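Local coordinates for protein histidine acid phosphatase (Bifidobacterium longum subsp. infantis, PDB 6RXD) that probably hydrolyses phosphate groups from inositol polyphosphates such as phytate, as a histidine acid phosphatase of the MINPP type, at residues Gly112-Ala115 against Tyr116-Asn119. Numbering follows the deposited sequence.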
ATOM      1  N   GLY A 112      -5.647 -14.735  -0.659  1.00 13.17           N
ATOM      2  CA  GLY A 112      -6.973 -15.350  -0.650  1.00 11.31           C
ATOM      3  C   GLY A 112      -6.965 -16.848  -0.395  1.00 15.37           C
ATOM      4  O   GLY A 112      -7.770 -17.345   0.404  1.00 17.81           O
ATOM      5  N   GLU A 113      -6.075 -17.573  -1.075  1.00 16.04           N
ATOM      6  CA  GLU A 113      -5.889 -19.005  -0.810  1.00 15.08           C
ATOM      7  C   GLU A 113      -5.632 -19.247   0.670  1.00 15.88           C
ATOM      8  O   GLU A 113      -6.254 -20.111   1.292  1.00 16.21           O
ATOM      9  CB  GLU A 113      -4.661 -19.557  -1.536  1.00 19.21           C
ATOM     10  CG  GLU A 113      -4.678 -19.615  -3.030  1.00 33.07           C
ATOM     11  CD  GLU A 113      -3.443 -20.341  -3.550  1.00 42.15           C
ATOM     12  OE1 GLU A 113      -2.312 -19.892  -3.250  1.00 47.35           O
ATOM     13  OE2 GLU A 113      -3.602 -21.377  -4.227  1.00 40.84           O
ATOM     14  N   ARG A 114      -4.682 -18.501   1.231  1.00 15.33           N
ATOM     15  CA  ARG A 114      -4.279 -18.728   2.614  1.00 13.46           C
ATOM     16  C   ARG A 114      -5.315 -18.230   3.624  1.00 15.84           C
ATOM     17  O   ARG A 114      -5.368 -18.718   4.754  1.00 17.84           O
ATOM     18  CB  ARG A 114      -2.901 -18.102   2.884  1.00 15.14           C
ATOM     19  CG  ARG A 114      -1.798 -18.706   2.020  1.00 16.15           C
ATOM     20  CD  ARG A 114      -0.422 -18.160   2.381  1.00 16.32           C
ATOM     21  NE  ARG A 114      -0.314 -16.726   2.100  1.00 15.27           N
ATOM     22  CZ  ARG A 114       0.073 -16.219   0.931  1.00 16.95           C
ATOM     23  NH1 ARG A 114       0.397 -17.019  -0.079  1.00 18.18           N
ATOM     24  NH2 ARG A 114       0.134 -14.909   0.762  1.00 14.08           N
ATOM     25  N   ALA A 115      -6.141 -17.267   3.224  1.00 15.48           N
ATOM     26  CA  ALA A 115      -7.236 -16.837   4.088  1.00 16.44           C
ATOM     27  C   ALA A 115      -8.232 -17.981   4.293  1.00 17.46           C
ATOM     28  O   ALA A 115      -8.697 -18.219   5.414  1.00 16.26           O
ATOM     29  CB  ALA A 115      -7.932 -15.589   3.530  1.00 12.83           C
ATOM     30  N   TYR A 116      -8.557 -18.702   3.227  1.00 15.35           N
ATOM     31  CA  TYR A 116      -9.426 -19.861   3.404  1.00 15.18           C
ATOM     32  C   TYR A 116      -8.733 -20.919   4.254  1.00 19.43           C
ATOM     33  O   TYR A 116      -9.329 -21.471   5.185  1.00 16.80           O
ATOM     34  CB  TYR A 116      -9.855 -20.485   2.067  1.00 15.85           C
ATOM     35  CG  TYR A 116     -10.494 -21.830   2.298  1.00 14.45           C
ATOM     36  CD1 TYR A 116     -11.751 -21.928   2.888  1.00 18.60           C
ATOM     37  CD2 TYR A 116      -9.825 -23.004   1.980  1.00 19.09           C
ATOM     38  CE1 TYR A 116     -12.341 -23.174   3.138  1.00 18.60           C
ATOM     39  CE2 TYR A 116     -10.409 -24.250   2.222  1.00 18.65           C
ATOM     40  CZ  TYR A 116     -11.660 -24.320   2.798  1.00 21.63           C
ATOM     41  OH  TYR A 116     -12.229 -25.546   3.041  1.00 21.93           O
ATOM     42  N   GLN A 117      -7.477 -21.198   3.923  1.00 18.94           N
ATOM     43  CA  GLN A 117      -6.743 -22.288   4.556  1.00 20.57           C
ATOM     44  C   GLN A 117      -6.594 -22.094   6.061  1.00 21.00           C
ATOM     45  O   GLN A 117      -6.761 -23.044   6.835  1.00 20.00           O
ATOM     46  CB  GLN A 117      -5.385 -22.477   3.873  1.00 23.21           C
ATOM     47  CG  GLN A 117      -5.519 -23.087   2.484  1.00 23.27           C
ATOM     48  CD  GLN A 117      -4.245 -23.050   1.670  1.00 34.25           C
ATOM     49  OE1 GLN A 117      -3.280 -22.378   2.028  1.00 29.91           O
ATOM     50  NE2 GLN A 117      -4.242 -23.771   0.549  1.00 34.37           N
ATOM     51  N   ARG A 118      -6.312 -20.861   6.475  1.00 16.71           N
ATOM     52  CA  ARG A 118      -6.141 -20.568   7.895  1.00 16.45           C
ATOM     53  C   ARG A 118      -7.440 -20.734   8.668  1.00 22.41           C
ATOM     54  O   ARG A 118      -7.435 -21.091   9.850  1.00 23.74           O
ATOM     55  CB  ARG A 118      -5.593 -19.154   8.109  1.00 17.94           C
ATOM     56  CG  ARG A 118      -5.177 -18.892   9.555  1.00 16.50           C
ATOM     57  CD  ARG A 118      -4.520 -17.530   9.696  1.00 16.61           C
ATOM     58  NE  ARG A 118      -5.499 -16.443   9.789  1.00 15.81           N
ATOM     59  CZ  ARG A 118      -5.772 -15.588   8.809  1.00 12.66           C
ATOM     60  NH1 ARG A 118      -5.155 -15.681   7.637  1.00 16.29           N
ATOM     61  NH2 ARG A 118      -6.669 -14.631   9.001  1.00 16.21           N
ATOM     62  N   ASN A 119      -8.556 -20.467   7.997  1.00 16.98           N
ATOM     63  CA  ASN A 119      -9.853 -20.547   8.645  1.00 16.55           C
ATOM     64  C   ASN A 119     -10.741 -21.576   7.995  1.00 18.02           C
ATOM     65  O   ASN A 119     -11.939 -21.359   7.840  1.00 17.51           O
ATOM     66  CB  ASN A 119     -10.553 -19.190   8.672  1.00 17.83           C
ATOM     67  CG  ASN A 119     -10.118 -18.347   9.851  1.00 19.10           C
ATOM     68  OD1 ASN A 119     -10.341 -18.711  11.009  1.00 26.87           O
ATOM     69  ND2 ASN A 119      -9.496 -17.222   9.565  1.00 20.29           N
TER
HETATM   70  O   HOH W   1      -2.795 -23.421  -2.417  1.00 55.91           O
HETATM   71  O   HOH W   2      -3.209 -17.702   6.598  1.00 38.90           O
HETATM   72  O   HOH W   3      -9.300 -16.415   7.059  1.00 24.70           O
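R114 and R118 sit one turn apart at the C-terminal end of helix 102-118, and the R114 carbonyl is gripped twice. It takes the N-H of R118 at 2.9 Å from N to O, and a bridging water whose oxygen is 3.0 Å from R114 O and 3.0 Å from R118 NH1. The R118 chain leaves with CG anti to its backbone N (chi1 -170°) and bends at chi3, which brings the guanidinium back beside its own helix, with the bridging water at its edge and in its plane. A second water lies above one face of that group, offset toward the rim, and joins the A115 carbonyl to N119 ND2. These waters take up carbonyls where the helix ends: the bond from N119 N to A115 O is weak at 3.4 Å, and N119 is the first residue to leave helical geometry. Beyond the segments, D449 OD1 forms a salt bridge with R118 NH2 and accepts a hydrogen bond from N119 ND2.

The tight side is that of A115 and Y116, both buried against helix 141-157, A115 on F150 and Y116 on A157. The Y116 hydroxyl finds partners in D124 and R161. On the looser flank Q117 is exposed; with CG beside the backbone N (chi1 -72°), its extended chain runs over the E113 carbonyl, CG 3.3 Å from E113 O, and OE1 comes 4.0 Å from R114 CG. Its amide plane is turned 60° from the R114 guanidinium, which reaches away to a salt bridge with E474. A water links E113 OE2 and Q117 NE2 weakly.

Regular i to i+4 backbone bonds, Y116 to G112 through R118 to R114, then a weak last one, mark a helix C-terminus, where N119 breaks the run at the junction with helix 120-129, here in the histidine phosphatase (branch 2) fold, packed against helix 141-157 and the central sheet's strand 34-44.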